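Local coordinates for nitrilotriacetate monooxygenase (Burkholderia pseudomallei, PDB 3SDO), which probably acts as a flavin-dependent monooxygenase of the NtaA/SnaA/DszA family, using FMN and molecular oxygen to oxidise its substrate, at residues Y303-H311 against G329-I340. Sequence-based numbering, arbitrary orientation.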
ATOM      1  N   TYR A 303     -11.649 -32.692  -0.991  1.00 38.33           N
ATOM      2  CA  TYR A 303     -11.941 -32.060   0.271  1.00 39.75           C
ATOM      3  C   TYR A 303     -12.766 -32.956   1.211  1.00 38.47           C
ATOM      4  O   TYR A 303     -12.582 -32.917   2.431  1.00 39.19           O
ATOM      5  CB  TYR A 303     -12.605 -30.694   0.034  1.00 41.60           C
ATOM      6  CG  TYR A 303     -12.672 -29.846   1.286  1.00 44.71           C
ATOM      7  CD1 TYR A 303     -11.511 -29.314   1.855  1.00 47.49           C
ATOM      8  CD2 TYR A 303     -13.896 -29.591   1.912  1.00 46.16           C
ATOM      9  CE1 TYR A 303     -11.568 -28.550   3.016  1.00 50.81           C
ATOM     10  CE2 TYR A 303     -13.965 -28.831   3.064  1.00 48.10           C
ATOM     11  CZ  TYR A 303     -12.801 -28.310   3.623  1.00 51.15           C
ATOM     12  OH  TYR A 303     -12.866 -27.551   4.777  1.00 52.52           O
ATOM     13  N   LEU A 304     -13.665 -33.781   0.674  1.00 36.59           N
ATOM     14  CA  LEU A 304     -14.296 -34.835   1.476  1.00 34.46           C
ATOM     15  C   LEU A 304     -13.260 -35.838   2.016  1.00 32.84           C
ATOM     16  O   LEU A 304     -13.360 -36.319   3.153  1.00 32.39           O
ATOM     17  CB  LEU A 304     -15.267 -35.659   0.631  1.00 34.42           C
ATOM     18  CG  LEU A 304     -16.787 -35.585   0.711  1.00 36.04           C
ATOM     19  CD1 LEU A 304     -17.270 -36.864   0.045  1.00 34.95           C
ATOM     20  CD2 LEU A 304     -17.364 -35.445   2.123  1.00 34.27           C
ATOM     21  N   SER A 305     -12.310 -36.198   1.158  1.00 31.27           N
ATOM     22  CA  SER A 305     -11.221 -37.131   1.493  1.00 30.43           C
ATOM     23  C   SER A 305     -10.475 -36.675   2.765  1.00 30.44           C
ATOM     24  O   SER A 305     -10.087 -37.494   3.593  1.00 30.09           O
ATOM     25  CB  SER A 305     -10.259 -37.221   0.284  1.00 31.35           C
ATOM     26  OG  SER A 305      -9.254 -38.211   0.442  1.00 32.64           O
ATOM     27  N   HIS A 306     -10.310 -35.366   2.908  1.00 29.93           N
ATOM     28  CA  HIS A 306      -9.678 -34.733   4.074  1.00 31.71           C
ATOM     29  C   HIS A 306     -10.276 -35.189   5.424  1.00 30.47           C
ATOM     30  O   HIS A 306      -9.561 -35.365   6.422  1.00 31.20           O
ATOM     31  CB  HIS A 306      -9.786 -33.190   3.892  1.00 33.46           C
ATOM     32  CG  HIS A 306      -9.391 -32.380   5.085  1.00 37.84           C
ATOM     33  ND1 HIS A 306      -8.094 -32.315   5.549  1.00 44.05           N
ATOM     34  CD2 HIS A 306     -10.118 -31.565   5.888  1.00 42.07           C
ATOM     35  CE1 HIS A 306      -8.044 -31.516   6.603  1.00 45.54           C
ATOM     36  NE2 HIS A 306      -9.260 -31.045   6.828  1.00 43.78           N
ATOM     37  N   PHE A 307     -11.587 -35.370   5.456  1.00 28.36           N
ATOM     38  CA  PHE A 307     -12.266 -35.699   6.693  1.00 28.69           C
ATOM     39  C   PHE A 307     -12.254 -37.187   7.001  1.00 27.63           C
ATOM     40  O   PHE A 307     -12.549 -37.576   8.126  1.00 28.83           O
ATOM     41  CB  PHE A 307     -13.690 -35.154   6.657  1.00 28.83           C
ATOM     42  CG  PHE A 307     -13.752 -33.636   6.607  1.00 31.62           C
ATOM     43  CD1 PHE A 307     -13.205 -32.876   7.625  1.00 32.72           C
ATOM     44  CD2 PHE A 307     -14.345 -32.983   5.541  1.00 33.63           C
ATOM     45  CE1 PHE A 307     -13.252 -31.481   7.583  1.00 36.41           C
ATOM     46  CE2 PHE A 307     -14.389 -31.580   5.488  1.00 35.84           C
ATOM     47  CZ  PHE A 307     -13.846 -30.833   6.515  1.00 36.64           C
ATOM     48  N   PHE A 308     -11.922 -38.011   6.012  1.00 25.95           N
ATOM     49  CA  PHE A 308     -11.958 -39.462   6.165  1.00 25.69           C
ATOM     50  C   PHE A 308     -10.581 -40.109   5.963  1.00 26.08           C
ATOM     51  O   PHE A 308     -10.461 -41.140   5.299  1.00 25.82           O
ATOM     52  CB  PHE A 308     -12.969 -40.053   5.176  1.00 24.48           C
ATOM     53  CG  PHE A 308     -14.396 -39.751   5.510  1.00 25.36           C
ATOM     54  CD1 PHE A 308     -15.111 -40.591   6.350  1.00 28.98           C
ATOM     55  CD2 PHE A 308     -15.030 -38.647   4.974  1.00 28.24           C
ATOM     56  CE1 PHE A 308     -16.436 -40.334   6.655  1.00 29.62           C
ATOM     57  CE2 PHE A 308     -16.351 -38.380   5.251  1.00 28.70           C
ATOM     58  CZ  PHE A 308     -17.062 -39.228   6.095  1.00 30.40           C
ATOM     59  N   GLN A 309      -9.548 -39.512   6.547  1.00 27.32           N
ATOM     60  CA  GLN A 309      -8.191 -40.055   6.501  1.00 28.32           C
ATOM     61  C   GLN A 309      -7.722 -40.368   5.065  1.00 27.69           C
ATOM     62  O   GLN A 309      -7.119 -41.417   4.807  1.00 26.96           O
ATOM     63  CB  GLN A 309      -8.085 -41.300   7.401  1.00 29.87           C
ATOM     64  CG  GLN A 309      -8.463 -41.030   8.863  1.00 32.23           C
ATOM     65  CD  GLN A 309      -8.181 -42.197   9.798  1.00 36.10           C
ATOM     66  OE1 GLN A 309      -8.750 -43.281   9.658  1.00 36.74           O
ATOM     67  NE2 GLN A 309      -7.349 -41.950  10.810  1.00 39.48           N
ATOM     68  N   GLN A 310      -7.994 -39.433   4.154  1.00 26.80           N
ATOM     69  CA  GLN A 310      -7.608 -39.521   2.738  1.00 27.46           C
ATOM     70  C   GLN A 310      -8.204 -40.693   1.967  1.00 25.82           C
ATOM     71  O   GLN A 310      -7.614 -41.185   1.006  1.00 25.73           O
ATOM     72  CB  GLN A 310      -6.095 -39.507   2.558  1.00 29.56           C
ATOM     73  CG  GLN A 310      -5.476 -38.190   3.039  1.00 34.28           C
ATOM     74  CD  GLN A 310      -4.644 -38.370   4.269  1.00 40.58           C
ATOM     75  OE1 GLN A 310      -5.173 -38.520   5.379  1.00 44.99           O
ATOM     76  NE2 GLN A 310      -3.322 -38.359   4.089  1.00 43.90           N
ATOM     77  N   HIS A 311      -9.409 -41.077   2.345  1.00 24.46           N
ATOM     78  CA  HIS A 311     -10.152 -42.067   1.590  1.00 24.12           C
ATOM     79  C   HIS A 311     -10.335 -41.597   0.144  1.00 23.11           C
ATOM     80  O   HIS A 311     -10.594 -40.423  -0.102  1.00 21.84           O
ATOM     81  CB  HIS A 311     -11.508 -42.331   2.248  1.00 23.62           C
ATOM     82  CG  HIS A 311     -12.254 -43.469   1.639  1.00 24.84           C
ATOM     83  ND1 HIS A 311     -11.960 -44.786   1.916  1.00 25.77           N
ATOM     84  CD2 HIS A 311     -13.301 -43.486   0.779  1.00 25.70           C
ATOM     85  CE1 HIS A 311     -12.785 -45.568   1.236  1.00 26.10           C
ATOM     86  NE2 HIS A 311     -13.615 -44.802   0.550  1.00 24.31           N
ATOM     87  N   GLY A 329     -12.243 -44.187   9.830  1.00 44.45           N
ATOM     88  CA  GLY A 329     -11.949 -43.208  10.872  1.00 45.28           C
ATOM     89  C   GLY A 329     -11.778 -41.795  10.319  1.00 43.80           C
ATOM     90  O   GLY A 329     -12.060 -41.536   9.150  1.00 42.16           O
ATOM     91  N   SER A 330     -11.306 -40.890  11.181  1.00 44.34           N
ATOM     92  CA  SER A 330     -11.056 -39.492  10.836  1.00 43.48           C
ATOM     93  C   SER A 330      -9.865 -38.966  11.668  1.00 45.10           C
ATOM     94  O   SER A 330      -9.590 -39.461  12.776  1.00 46.20           O
ATOM     95  CB  SER A 330     -12.323 -38.670  11.095  1.00 43.26           C
ATOM     96  OG  SER A 330     -12.117 -37.288  10.835  1.00 43.39           O
ATOM     97  N   ASP A 331      -9.151 -37.985  11.123  1.00 44.64           N
ATOM     98  CA  ASP A 331      -8.024 -37.364  11.818  1.00 46.31           C
ATOM     99  C   ASP A 331      -8.519 -36.228  12.729  1.00 46.64           C
ATOM    100  O   ASP A 331      -8.237 -35.053  12.480  1.00 47.37           O
ATOM    101  CB  ASP A 331      -6.994 -36.834  10.804  1.00 46.67           C
ATOM    102  CG  ASP A 331      -6.363 -37.949   9.964  1.00 46.93           C
ATOM    103  OD1 ASP A 331      -5.917 -38.951  10.556  1.00 50.33           O
ATOM    104  OD2 ASP A 331      -6.308 -37.829   8.720  1.00 45.62           O
ATOM    105  N   GLY A 332      -9.260 -36.581  13.779  1.00 45.93           N
ATOM    106  CA  GLY A 332      -9.793 -35.593  14.724  1.00 45.95           C
ATOM    107  C   GLY A 332     -11.014 -34.817  14.245  1.00 43.92           C
ATOM    108  O   GLY A 332     -11.462 -33.889  14.920  1.00 44.61           O
ATOM    109  N   PHE A 333     -11.562 -35.182  13.084  1.00 41.08           N
ATOM    110  CA  PHE A 333     -12.762 -34.528  12.579  1.00 39.64           C
ATOM    111  C   PHE A 333     -13.990 -35.428  12.720  1.00 37.69           C
ATOM    112  O   PHE A 333     -14.929 -35.307  11.946  1.00 35.93           O
ATOM    113  CB  PHE A 333     -12.596 -34.127  11.108  1.00 38.90           C
ATOM    114  CG  PHE A 333     -11.356 -33.325  10.824  1.00 41.34           C
ATOM    115  CD1 PHE A 333     -11.271 -31.997  11.214  1.00 44.68           C
ATOM    116  CD2 PHE A 333     -10.293 -33.891  10.131  1.00 42.28           C
ATOM    117  CE1 PHE A 333     -10.129 -31.242  10.949  1.00 45.82           C
ATOM    118  CE2 PHE A 333      -9.142 -33.143   9.856  1.00 44.10           C
ATOM    119  CZ  PHE A 333      -9.066 -31.816  10.273  1.00 45.83           C
ATOM    120  N   GLN A 334     -13.994 -36.317  13.709  1.00 37.73           N
ATOM    121  CA  GLN A 334     -15.087 -37.288  13.846  1.00 37.26           C
ATOM    122  C   GLN A 334     -16.466 -36.644  13.952  1.00 37.41           C
ATOM    123  O   GLN A 334     -17.437 -37.215  13.460  1.00 37.02           O
ATOM    124  CB  GLN A 334     -14.882 -38.232  15.025  1.00 38.63           C
ATOM    125  CG  GLN A 334     -13.738 -39.216  14.849  1.00 37.83           C
ATOM    126  CD  GLN A 334     -12.394 -38.633  15.231  1.00 38.60           C
ATOM    127  OE1 GLN A 334     -12.288 -37.452  15.610  1.00 38.72           O
ATOM    128  NE2 GLN A 334     -11.358 -39.455  15.150  1.00 37.52           N
ATOM    129  N   SER A 335     -16.555 -35.468  14.575  1.00 38.03           N
ATOM    130  CA  SER A 335     -17.835 -34.769  14.680  1.00 38.60           C
ATOM    131  C   SER A 335     -18.318 -34.289  13.307  1.00 37.19           C
ATOM    132  O   SER A 335     -19.527 -34.267  13.023  1.00 36.43           O
ATOM    133  CB  SER A 335     -17.753 -33.582  15.660  1.00 40.69           C
ATOM    134  OG  SER A 335     -17.441 -32.362  14.996  1.00 41.88           O
ATOM    135  N   THR A 336     -17.374 -33.881  12.459  1.00 36.30           N
ATOM    136  CA  THR A 336     -17.714 -33.470  11.098  1.00 35.10           C
ATOM    137  C   THR A 336     -18.115 -34.686  10.266  1.00 33.50           C
ATOM    138  O   THR A 336     -19.073 -34.619   9.489  1.00 33.62           O
ATOM    139  CB  THR A 336     -16.551 -32.721  10.412  1.00 35.23           C
ATOM    140  OG1 THR A 336     -16.232 -31.562  11.170  1.00 37.43           O
ATOM    141  CG2 THR A 336     -16.945 -32.284   9.019  1.00 34.68           C
ATOM    142  N   THR A 337     -17.407 -35.802  10.422  1.00 32.46           N
ATOM    143  CA  THR A 337     -17.775 -36.988   9.667  1.00 31.26           C
ATOM    144  C   THR A 337     -19.154 -37.477  10.112  1.00 31.63           C
ATOM    145  O   THR A 337     -19.950 -37.924   9.283  1.00 30.94           O
ATOM    146  CB  THR A 337     -16.693 -38.111   9.699  1.00 31.07           C
ATOM    147  OG1 THR A 337     -16.423 -38.529  11.046  1.00 32.94           O
ATOM    148  CG2 THR A 337     -15.421 -37.619   9.043  1.00 31.13           C
ATOM    149  N   ASP A 338     -19.451 -37.353  11.405  1.00 32.31           N
ATOM    150  CA  ASP A 338     -20.801 -37.645  11.908  1.00 33.02           C
ATOM    151  C   ASP A 338     -21.847 -36.731  11.244  1.00 33.24           C
ATOM    152  O   ASP A 338     -22.913 -37.198  10.842  1.00 32.81           O
ATOM    153  CB  ASP A 338     -20.867 -37.509  13.432  1.00 34.33           C
ATOM    154  CG  ASP A 338     -20.231 -38.694  14.167  1.00 34.57           C
ATOM    155  OD1 ASP A 338     -19.955 -39.739  13.537  1.00 31.33           O
ATOM    156  OD2 ASP A 338     -20.022 -38.580  15.394  1.00 32.16           O
ATOM    157  N   ASN A 339     -21.549 -35.443  11.128  1.00 33.91           N
ATOM    158  CA  ASN A 339     -22.494 -34.518  10.482  1.00 35.51           C
ATOM    159  C   ASN A 339     -22.751 -34.939   9.039  1.00 34.69           C
ATOM    160  O   ASN A 339     -23.886 -34.924   8.562  1.00 35.07           O
ATOM    161  CB  ASN A 339     -21.965 -33.078  10.470  1.00 36.36           C
ATOM    162  CG  ASN A 339     -21.883 -32.460  11.843  1.00 39.48           C
ATOM    163  OD1 ASN A 339     -22.508 -32.927  12.805  1.00 39.98           O
ATOM    164  ND2 ASN A 339     -21.115 -31.373  11.942  1.00 42.71           N
ATOM    165  N   ILE A 340     -21.677 -35.318   8.351  1.00 33.65           N
ATOM    166  CA  ILE A 340     -21.758 -35.717   6.956  1.00 33.21           C
ATOM    167  C   ILE A 340     -22.631 -36.981   6.803  1.00 34.01           C
ATOM    168  O   ILE A 340     -23.568 -37.022   5.989  1.00 34.33           O
ATOM    169  CB  ILE A 340     -20.332 -35.919   6.366  1.00 32.16           C
ATOM    170  CG1 ILE A 340     -19.645 -34.558   6.202  1.00 32.70           C
ATOM    171  CG2 ILE A 340     -20.381 -36.618   5.014  1.00 31.18           C
ATOM    172  CD1 ILE A 340     -18.166 -34.634   5.836  1.00 33.04           C
TER
HETATM  173  O   HOH W   1      -9.174 -37.252   8.244  1.00 15.27           O
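F307, on helix 297-307, points the edge of its ring at the face of F333, the N-cap residue of helix 334-346, in a T-shaped pair with planes at 86°. It illustrates how aromatic residues can join two helices across a loop, here in a luciferase-like, TIM-barrel monooxygenase and away from the predicted FMN site. H306 completes the aromatic cluster: its chi1 of 171° swings the imidazole away from the backbone N and brings NE2 and CE1 against CZ and CE2 of F333, with H306 NE2 3.5 Å from F333 CZ at an oblique tilt. T336 CG2 sits over the centre of one face of the F307 ring, a CH-pi contact, while H306 CD2 lies over the opposite face. The next residue, T337, places its CG2 over the face of F308 in the same way, 3.8 Å from the F308 ring centroid, and I340 CD1 fits among L304, F307 and F308; I340 also touches V358 of helix 351-363. Polar groups join the loops: the S330 hydroxyl donates to F307 O, its OG 2.8 Å away and tilted 25° from the carbonyl plane. A water molecule links both segments, donating to H306 O and D331 OD2 and accepting from Q309 N and D331 N, with 2.7 Å between its oxygen and H306 O.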